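Local coordinates for protein N-acylethanolamine-hydrolyzing acid amidase subunit beta (Caenorhabditis elegans, PDB 6DY3) that probably hydrolyses bioactive fatty acid amides such as N-palmitoylethanolamine to ethanolamine and free fatty acids, acting as the beta subunit of a self-cleaving alpha-beta heterodimer, at residues P121-V126 against G134-R139; Q12-R17 against V214-L219; I42-L47 against G58-E63. All coordinates share one frame; numbering follows the deposited sequence.

Contact 1. Residues P121-V126 against G134-R139; sequences PSYIIV and GVVISR
Ile124 and Ile137 stand abreast at the middle of this strand pair, CB to CB 4.0 Å apart, and their tips diverge. Ile137 CD1 swings across to Val126 CG2 at 4.1 Å, while Ile124 CD1 runs the other way along the strands and lies alongside Arg139 CG at 4.1 Å. Val135 holds CG1 in the crowded position between its backbone N and carbonyl carbon, and this methyl sits against Val126 CB (3.9 Å). Phe113 and Tyr106 of helix 106-113 pack onto this isoleucine-valine surface. The two strands form an antiparallel beta hairpin within the larger sheet of an Ntn-hydrolase sandwich, centred on the Ile124 N to Ile137 O bond of 2.8 Å; the Ser122 N to Arg139 O bond is weak. On the other face Val136 is the bump between two neighbours: its CG2 lies beside Ile125 CG1 at 3.9 Å, and its CG1 meets Tyr123 CD1 obliquely at 4.0 Å. With CG beside the backbone N (chi1 -66°), the Tyr123 ring turns an edge to Ser138, whose OG lies in the ring plane 3.5 Å from CE1. An alanine in place of Tyr123 would remove these contacts and the hydroxyl's bond to Phe164 O, and would probably loosen the tie to that loop, next to Asn163. Arg139, bent at chi2 and chi3, leads its guanidinium off to the carbonyls of Phe113 and Arg115.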
loop_
_atom_site.group_PDB
_atom_site.type_symbol
_atom_site.label_atom_id
_atom_site.label_comp_id
_atom_site.label_asym_id
_atom_site.label_seq_id
_atom_site.Cartn_x
_atom_site.Cartn_y
_atom_site.Cartn_z
ATOM N N PRO B 121 -3.045 -13.236 1.739
ATOM C CA PRO B 121 -4.374 -12.810 1.284
ATOM C C PRO B 121 -4.507 -11.296 1.349
ATOM O O PRO B 121 -4.117 -10.658 2.327
ATOM C CB PRO B 121 -5.326 -13.516 2.255
ATOM C CG PRO B 121 -4.566 -14.691 2.736
ATOM C CD PRO B 121 -3.137 -14.243 2.806
ATOM N N SER B 122 -5.047 -10.722 0.284
ATOM C CA SER B 122 -5.092 -9.275 0.151
ATOM C C SER B 122 -5.917 -8.942 -1.085
ATOM O O SER B 122 -6.312 -9.825 -1.851
ATOM C CB SER B 122 -3.683 -8.687 0.051
ATOM O OG SER B 122 -2.959 -9.316 -0.990
ATOM N N TYR B 123 -6.175 -7.653 -1.262
ATOM C CA TYR B 123 -6.772 -7.126 -2.480
ATOM C C TYR B 123 -5.762 -6.197 -3.128
ATOM O O TYR B 123 -5.331 -5.219 -2.510
ATOM C CB TYR B 123 -8.063 -6.369 -2.190
ATOM C CG TYR B 123 -9.192 -7.219 -1.657
ATOM C CD1 TYR B 123 -9.843 -8.137 -2.474
ATOM C CD2 TYR B 123 -9.632 -7.079 -0.345
ATOM C CE1 TYR B 123 -10.886 -8.902 -1.994
ATOM C CE2 TYR B 123 -10.677 -7.839 0.141
ATOM C CZ TYR B 123 -11.298 -8.747 -0.687
ATOM O OH TYR B 123 -12.340 -9.503 -0.202
ATOM N N ILE B 124 -5.404 -6.493 -4.373
ATOM C CA ILE B 124 -4.512 -5.652 -5.159
ATOM C C ILE B 124 -5.368 -4.929 -6.189
ATOM O O ILE B 124 -6.000 -5.566 -7.043
ATOM C CB ILE B 124 -3.398 -6.473 -5.828
ATOM C CG1 ILE B 124 -2.573 -7.197 -4.761
ATOM C CG2 ILE B 124 -2.512 -5.568 -6.671
ATOM C CD1 ILE B 124 -1.538 -8.150 -5.306
ATOM N N ILE B 125 -5.395 -3.604 -6.103
ATOM C CA ILE B 125 -6.197 -2.763 -6.986
ATOM C C ILE B 125 -5.246 -2.082 -7.956
ATOM O O ILE B 125 -4.315 -1.385 -7.536
ATOM C CB ILE B 125 -7.019 -1.733 -6.195
ATOM C CG1 ILE B 125 -8.067 -2.432 -5.319
ATOM C CG2 ILE B 125 -7.688 -0.740 -7.131
ATOM C CD1 ILE B 125 -7.559 -2.883 -3.963
ATOM N N VAL B 126 -5.488 -2.271 -9.249
ATOM C CA VAL B 126 -4.613 -1.763 -10.295
ATOM C C VAL B 126 -5.437 -0.894 -11.236
ATOM O O VAL B 126 -6.556 -1.259 -11.615
ATOM C CB VAL B 126 -3.930 -2.912 -11.070
ATOM C CG1 VAL B 126 -2.815 -2.370 -11.960
ATOM C CG2 VAL B 126 -3.394 -3.967 -10.112
ATOM N N GLY B 134 -8.979 -1.347 -15.194
ATOM C CA GLY B 134 -9.126 -1.204 -13.761
ATOM C C GLY B 134 -9.612 -2.515 -13.178
ATOM O O GLY B 134 -10.650 -3.030 -13.602
ATOM N N VAL B 135 -8.875 -3.080 -12.225
ATOM C CA VAL B 135 -9.163 -4.422 -11.738
ATOM C C VAL B 135 -8.909 -4.501 -10.240
ATOM O O VAL B 135 -8.013 -3.845 -9.702
ATOM C CB VAL B 135 -8.316 -5.484 -12.475
ATOM C CG1 VAL B 135 -6.826 -5.297 -12.172
ATOM C CG2 VAL B 135 -8.772 -6.883 -12.096
ATOM N N VAL B 136 -9.716 -5.314 -9.568
ATOM C CA VAL B 136 -9.441 -5.756 -8.208
ATOM C C VAL B 136 -8.937 -7.185 -8.301
ATOM O O VAL B 136 -9.620 -8.053 -8.857
ATOM C CB VAL B 136 -10.686 -5.665 -7.312
ATOM C CG1 VAL B 136 -10.436 -6.342 -5.976
ATOM C CG2 VAL B 136 -11.073 -4.215 -7.092
ATOM N N ILE B 137 -7.732 -7.425 -7.796
ATOM C CA ILE B 137 -7.149 -8.762 -7.757
ATOM C C ILE B 137 -7.305 -9.300 -6.342
ATOM O O ILE B 137 -6.791 -8.713 -5.382
ATOM C CB ILE B 137 -5.675 -8.748 -8.185
ATOM C CG1 ILE B 137 -5.550 -8.217 -9.616
ATOM C CG2 ILE B 137 -5.064 -10.148 -8.047
ATOM C CD1 ILE B 137 -4.124 -7.990 -10.074
ATOM N N SER B 138 -8.007 -10.417 -6.211
ATOM C CA SER B 138 -8.247 -11.039 -4.917
ATOM C C SER B 138 -7.238 -12.162 -4.729
ATOM O O SER B 138 -7.338 -13.209 -5.377
ATOM C CB SER B 138 -9.674 -11.573 -4.827
ATOM O OG SER B 138 -10.601 -10.533 -5.065
ATOM N N ARG B 139 -6.265 -11.941 -3.851
ATOM C CA ARG B 139 -5.334 -12.993 -3.462
ATOM C C ARG B 139 -6.018 -13.840 -2.399
ATOM O O ARG B 139 -6.289 -13.362 -1.290
ATOM C CB ARG B 139 -4.027 -12.398 -2.944
ATOM C CG ARG B 139 -3.281 -11.555 -3.970
ATOM C CD ARG B 139 -2.956 -12.346 -5.233
ATOM N NE ARG B 139 -2.383 -13.657 -4.941
ATOM C CZ ARG B 139 -1.779 -14.427 -5.837
ATOM N NH1 ARG B 139 -1.656 -14.025 -7.091
ATOM N NH2 ARG B 139 -1.294 -15.602 -5.474
#

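Contact 2. Residues Q12-R17 against V214-L219; sequences QIIHGR and VMVPGL
The carbonyl oxygen of His15 is held twice: Met215 N donates to it at 2.7 Å, in the carbonyl plane, and Val214 CA adds a CH contact at 3.3 Å. The return bond, His15 N to Met215 O at 2.8 Å, closes the antiparallel pair. Beyond it the ladder gives way to a type I turn from Val216 to Leu219, and one water spans the gap, donating to Ile13 O at 2.8 Å and accepting from Gly218 N at 2.9 Å. The extended Gln12 crosses Val216 at about a right angle, with CG on CG1 at 3.9 Å. Ile14 CG2 lies beside Val214 CG1 (3.7 Å), on the side where Met195 of helix 192-199 packs. Bent at chi3, Met215 sets CE over the face of the His15 ring, 3.9 Å from its centroid, a CH-pi contact. Both ring nitrogens are bonded to serine hydroxyls, ND1 to Ser65 and NE2 to Ser67, which fixes the ring's rotation. Those serines lie on strand 64-70 of the facing sheet, so His15 bridges the two stacked antiparallel sheets characteristic of the Ntn-hydrolase fold, on the strand that carries Arg17, probably important for activity.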
loop_
_atom_site.group_PDB
_atom_site.type_symbol
_atom_site.label_atom_id
_atom_site.label_comp_id
_atom_site.label_asym_id
_atom_site.label_seq_id
_atom_site.Cartn_x
_atom_site.Cartn_y
_atom_site.Cartn_z
ATOM N N GLN B 12 -10.982 8.538 -18.771
ATOM C CA GLN B 12 -9.940 8.741 -17.779
ATOM C C GLN B 12 -10.160 7.812 -16.593
ATOM O O GLN B 12 -11.292 7.617 -16.141
ATOM C CB GLN B 12 -9.928 10.199 -17.318
ATOM C CG GLN B 12 -8.723 10.564 -16.474
ATOM C CD GLN B 12 -8.729 12.013 -16.044
ATOM O OE1 GLN B 12 -9.666 12.473 -15.393
ATOM N NE2 GLN B 12 -7.672 12.740 -16.395
ATOM N N ILE B 13 -9.070 7.230 -16.100
ATOM C CA ILE B 13 -9.105 6.258 -15.012
ATOM C C ILE B 13 -8.480 6.901 -13.780
ATOM O O ILE B 13 -7.329 7.353 -13.822
ATOM C CB ILE B 13 -8.381 4.959 -15.400
ATOM C CG1 ILE B 13 -9.054 4.357 -16.637
ATOM C CG2 ILE B 13 -8.394 3.973 -14.234
ATOM C CD1 ILE B 13 -8.471 3.050 -17.099
ATOM N N ILE B 14 -9.237 6.932 -12.682
ATOM C CA ILE B 14 -8.821 7.572 -11.440
ATOM C C ILE B 14 -8.697 6.513 -10.354
ATOM O O ILE B 14 -9.568 5.648 -10.212
ATOM C CB ILE B 14 -9.808 8.679 -11.010
ATOM C CG1 ILE B 14 -9.900 9.761 -12.090
ATOM C CG2 ILE B 14 -9.385 9.297 -9.685
ATOM C CD1 ILE B 14 -11.000 9.533 -13.101
ATOM N N HIS B 15 -7.621 6.602 -9.573
ATOM C CA HIS B 15 -7.330 5.649 -8.508
ATOM C C HIS B 15 -7.289 6.411 -7.190
ATOM O O HIS B 15 -6.393 7.235 -6.973
ATOM C CB HIS B 15 -6.007 4.932 -8.766
ATOM C CG HIS B 15 -5.744 3.793 -7.828
ATOM N ND1 HIS B 15 -4.859 2.779 -8.123
ATOM C CD2 HIS B 15 -6.254 3.502 -6.609
ATOM C CE1 HIS B 15 -4.832 1.916 -7.124
ATOM N NE2 HIS B 15 -5.671 2.332 -6.193
ATOM N N GLY B 16 -8.252 6.133 -6.316
ATOM C CA GLY B 16 -8.320 6.751 -5.005
ATOM C C GLY B 16 -8.010 5.730 -3.927
ATOM O O GLY B 16 -8.366 4.556 -4.048
ATOM N N ARG B 17 -7.369 6.185 -2.856
ATOM C CA ARG B 17 -6.914 5.267 -1.824
ATOM C C ARG B 17 -6.883 5.967 -0.475
ATOM O O ARG B 17 -6.234 7.004 -0.323
ATOM C CB ARG B 17 -5.523 4.717 -2.166
ATOM C CG ARG B 17 -5.208 3.391 -1.488
ATOM C CD ARG B 17 -4.488 3.576 -0.174
ATOM N NE ARG B 17 -4.709 2.437 0.707
ATOM C CZ ARG B 17 -3.989 1.324 0.712
ATOM N NH1 ARG B 17 -2.970 1.182 -0.116
ATOM N NH2 ARG B 17 -4.293 0.355 1.562
ATOM N N VAL B 214 -4.841 10.358 -4.355
ATOM C CA VAL B 214 -5.442 10.150 -5.663
ATOM C C VAL B 214 -4.316 9.976 -6.669
ATOM O O VAL B 214 -3.309 10.693 -6.622
ATOM C CB VAL B 214 -6.364 11.318 -6.075
ATOM C CG1 VAL B 214 -6.972 11.060 -7.448
ATOM C CG2 VAL B 214 -7.461 11.544 -5.033
ATOM N N MET B 215 -4.491 9.028 -7.581
ATOM C CA MET B 215 -3.510 8.743 -8.617
ATOM C C MET B 215 -4.233 8.639 -9.948
ATOM O O MET B 215 -5.256 7.953 -10.051
ATOM C CB MET B 215 -2.748 7.449 -8.325
ATOM C CG MET B 215 -1.805 7.544 -7.139
ATOM S SD MET B 215 -0.977 5.977 -6.797
ATOM C CE MET B 215 -2.350 4.975 -6.229
ATOM N N VAL B 216 -3.721 9.344 -10.950
ATOM C CA VAL B 216 -4.223 9.241 -12.315
ATOM C C VAL B 216 -3.036 8.898 -13.205
ATOM O O VAL B 216 -2.401 9.805 -13.759
ATOM C CB VAL B 216 -4.907 10.539 -12.767
ATOM C CG1 VAL B 216 -5.684 10.298 -14.055
ATOM C CG2 VAL B 216 -5.813 11.090 -11.668
ATOM N N PRO B 217 -2.682 7.623 -13.358
ATOM C CA PRO B 217 -1.481 7.294 -14.142
ATOM C C PRO B 217 -1.557 7.737 -15.591
ATOM O O PRO B 217 -0.509 7.949 -16.211
ATOM C CB PRO B 217 -1.393 5.766 -14.019
ATOM C CG PRO B 217 -2.770 5.325 -13.679
ATOM C CD PRO B 217 -3.358 6.417 -12.850
ATOM N N GLY B 218 -2.755 7.903 -16.149
ATOM C CA GLY B 218 -2.882 8.297 -17.540
ATOM C C GLY B 218 -2.544 9.745 -17.828
ATOM O O GLY B 218 -2.419 10.105 -19.003
ATOM N N LEU B 219 -2.406 10.578 -16.800
ATOM C CA LEU B 219 -2.108 11.982 -17.021
ATOM C C LEU B 219 -0.737 12.140 -17.681
ATOM O O LEU B 219 0.184 11.359 -17.421
ATOM C CB LEU B 219 -2.125 12.745 -15.699
ATOM C CG LEU B 219 -3.483 13.070 -15.070
ATOM C CD1 LEU B 219 -3.265 13.768 -13.739
ATOM C CD2 LEU B 219 -4.353 13.924 -15.985
HETATM O O HOH W 1 -5.444 6.880 -15.836
#

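Contact 3. Residues I42-L47 against G58-E63; sequences IQYSGL and GQRPGE
Two glycines mark the closest part of this strand pairing. Gly46 CA and Gly58 CA come within 3.8 Å, and no side chain on either one separates the backbones. Next to them Ser45 and Gln59 form an antiparallel hydrogen-bonded pair with two unlike bonds. Ser45 N donates to Gln59 O at 2.9 Å, almost straight at 171° and nearly along the C=O axis. Gln59 N donates to Ser45 O at 2.9 Å from above the carbonyl plane, about 40° out of it. Tyr44 CB rests 3.4 Å from Gln59 O, beside this pair.

Towards the other end the fit loosens and becomes partly open to solvent. Here a classic beta bulge sets two residues of strand 41-49, Gln43 and Tyr44, opposite the single Phe36 of strand 31-38, the neighbour on the edge away from 58-63. Beyond Ser45 and Gln59 no further backbone hydrogen bond joins the two segments, and side-chain carbons take over. Arg60 starts out away from the partner strand, but its bend at chi2 brings CD back to 3.4 Å from Gln43 O. Pro61 points across the gap, with CD 3.9 Å from Tyr44 CA and CG 4.1 Å from Ile42 CG2. Gly62, at positive phi, then helps turn the chain away, and Glu63 N bonds back to Arg60 O.

The Tyr44 ring stacks on Phe36, and its hydroxyl is bonded to Glu101 and Arg97 of helix 92-102; Arg60 NH1 makes weak bonds to carbonyls of the same helix. On the opposite face Phe226 of helix 222-226 packs against Ser45 and Gln59. The hairpin is thus sandwiched between two helices, with strands 31-38 and 64-70 extending the sheet at its flanks.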
loop_
_atom_site.group_PDB
_atom_site.type_symbol
_atom_site.label_atom_id
_atom_site.label_comp_id
_atom_site.label_asym_id
_atom_site.label_seq_id
_atom_site.Cartn_x
_atom_site.Cartn_y
_atom_site.Cartn_z
ATOM N N ILE B 42 12.447 9.178 -13.430
ATOM C CA ILE B 42 11.593 8.543 -12.434
ATOM C C ILE B 42 11.139 7.192 -12.970
ATOM O O ILE B 42 10.426 7.114 -13.978
ATOM C CB ILE B 42 10.394 9.435 -12.078
ATOM C CG1 ILE B 42 10.873 10.707 -11.371
ATOM C CG2 ILE B 42 9.405 8.674 -11.185
ATOM C CD1 ILE B 42 9.770 11.679 -11.016
ATOM N N GLN B 43 11.541 6.121 -12.287
ATOM C CA GLN B 43 11.100 4.783 -12.661
ATOM C C GLN B 43 9.702 4.503 -12.129
ATOM O O GLN B 43 8.837 4.007 -12.859
ATOM C CB GLN B 43 12.091 3.743 -12.140
ATOM C CG GLN B 43 13.520 3.990 -12.583
ATOM C CD GLN B 43 13.640 4.108 -14.082
ATOM O OE1 GLN B 43 13.360 3.160 -14.811
ATOM N NE2 GLN B 43 14.034 5.284 -14.556
ATOM N N TYR B 44 9.471 4.806 -10.857
ATOM C CA TYR B 44 8.171 4.624 -10.238
ATOM C C TYR B 44 8.162 5.434 -8.955
ATOM O O TYR B 44 9.214 5.815 -8.435
ATOM C CB TYR B 44 7.864 3.143 -9.960
ATOM C CG TYR B 44 8.938 2.431 -9.164
ATOM C CD1 TYR B 44 8.851 2.321 -7.788
ATOM C CD2 TYR B 44 10.048 1.883 -9.792
ATOM C CE1 TYR B 44 9.829 1.681 -7.064
ATOM C CE2 TYR B 44 11.032 1.238 -9.072
ATOM C CZ TYR B 44 10.918 1.145 -7.709
ATOM O OH TYR B 44 11.894 0.507 -6.978
ATOM N N SER B 45 6.961 5.724 -8.478
ATOM C CA SER B 45 6.755 6.492 -7.262
ATOM C C SER B 45 5.911 5.676 -6.294
ATOM O O SER B 45 5.305 4.664 -6.660
ATOM C CB SER B 45 6.079 7.836 -7.562
ATOM O OG SER B 45 6.780 8.545 -8.568
ATOM N N GLY B 46 5.880 6.120 -5.045
ATOM C CA GLY B 46 5.093 5.435 -4.044
ATOM C C GLY B 46 4.981 6.236 -2.770
ATOM O O GLY B 46 5.745 7.174 -2.524
ATOM N N LEU B 47 3.983 5.870 -1.977
ATOM C CA LEU B 47 3.864 6.332 -0.606
ATOM C C LEU B 47 4.421 5.249 0.309
ATOM O O LEU B 47 4.284 4.053 0.034
ATOM C CB LEU B 47 2.409 6.638 -0.256
ATOM C CG LEU B 47 1.805 7.889 -0.902
ATOM C CD1 LEU B 47 0.285 7.889 -0.768
ATOM C CD2 LEU B 47 2.383 9.147 -0.282
ATOM N N GLY B 58 1.482 2.904 -4.910
ATOM C CA GLY B 58 2.504 3.341 -5.838
ATOM C C GLY B 58 1.990 3.488 -7.251
ATOM O O GLY B 58 0.846 3.149 -7.565
ATOM N N GLN B 59 2.874 3.991 -8.113
ATOM C CA GLN B 59 2.503 4.360 -9.470
ATOM C C GLN B 59 3.695 4.202 -10.403
ATOM O O GLN B 59 4.814 4.613 -10.080
ATOM C CB GLN B 59 2.000 5.808 -9.525
ATOM C CG GLN B 59 1.558 6.260 -10.901
ATOM C CD GLN B 59 1.248 7.740 -10.948
ATOM O OE1 GLN B 59 0.103 8.135 -11.162
ATOM N NE2 GLN B 59 2.272 8.571 -10.760
ATOM N N ARG B 60 3.440 3.611 -11.569
ATOM C CA ARG B 60 4.389 3.637 -12.671
ATOM C C ARG B 60 3.960 4.775 -13.595
ATOM O O ARG B 60 3.038 4.592 -14.404
ATOM C CB ARG B 60 4.389 2.302 -13.414
ATOM C CG ARG B 60 5.325 2.225 -14.602
ATOM C CD ARG B 60 6.712 1.779 -14.196
ATOM N NE ARG B 60 7.470 1.256 -15.331
ATOM C CZ ARG B 60 8.707 0.779 -15.249
ATOM N NH1 ARG B 60 9.339 0.752 -14.082
ATOM N NH2 ARG B 60 9.316 0.325 -16.337
ATOM N N PRO B 61 4.583 5.952 -13.526
ATOM C CA PRO B 61 4.000 7.129 -14.184
ATOM C C PRO B 61 3.712 6.884 -15.658
ATOM O O PRO B 61 4.530 6.325 -16.391
ATOM C CB PRO B 61 5.059 8.217 -13.975
ATOM C CG PRO B 61 6.315 7.479 -13.637
ATOM C CD PRO B 61 5.888 6.252 -12.917
ATOM N N GLY B 62 2.514 7.283 -16.081
ATOM C CA GLY B 62 2.087 7.112 -17.449
ATOM C C GLY B 62 1.544 5.741 -17.791
ATOM O O GLY B 62 0.975 5.574 -18.875
ATOM N N GLU B 63 1.689 4.752 -16.911
ATOM C CA GLU B 63 1.351 3.373 -17.252
ATOM C C GLU B 63 0.290 2.791 -16.329
ATOM O O GLU B 63 -0.767 2.371 -16.811
ATOM C CB GLU B 63 2.623 2.517 -17.246
ATOM C CG GLU B 63 3.684 3.005 -18.235
ATOM C CD GLU B 63 3.271 2.818 -19.698
ATOM O OE1 GLU B 63 2.242 2.160 -19.962
ATOM O OE2 GLU B 63 3.980 3.336 -20.588
#

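Overall arrangement
Contacts 1 and 3 are two hairpins of the same antiparallel sheet, their centres 18 Å apart and their nearest atoms about 7 Å, with strand 64-70 between them. Contact 2 belongs to the facing sheet and touches both: His15 CE1 lies 3.4 Å from Ile125 O of contact 1, and Met215 SD lies 3.5 Å from Gly58 O of contact 3. Along the chain both hairpins fall inside the long loop that contact 2 closes. The probable nucleophile Cys1 is about 10 Å from His15, side chain to side chain. The side chain of Arg17, probably important for activity, is about 7 Å from that of Ile125 and about 8 Å from Gly58, so each contact comes near such a residue.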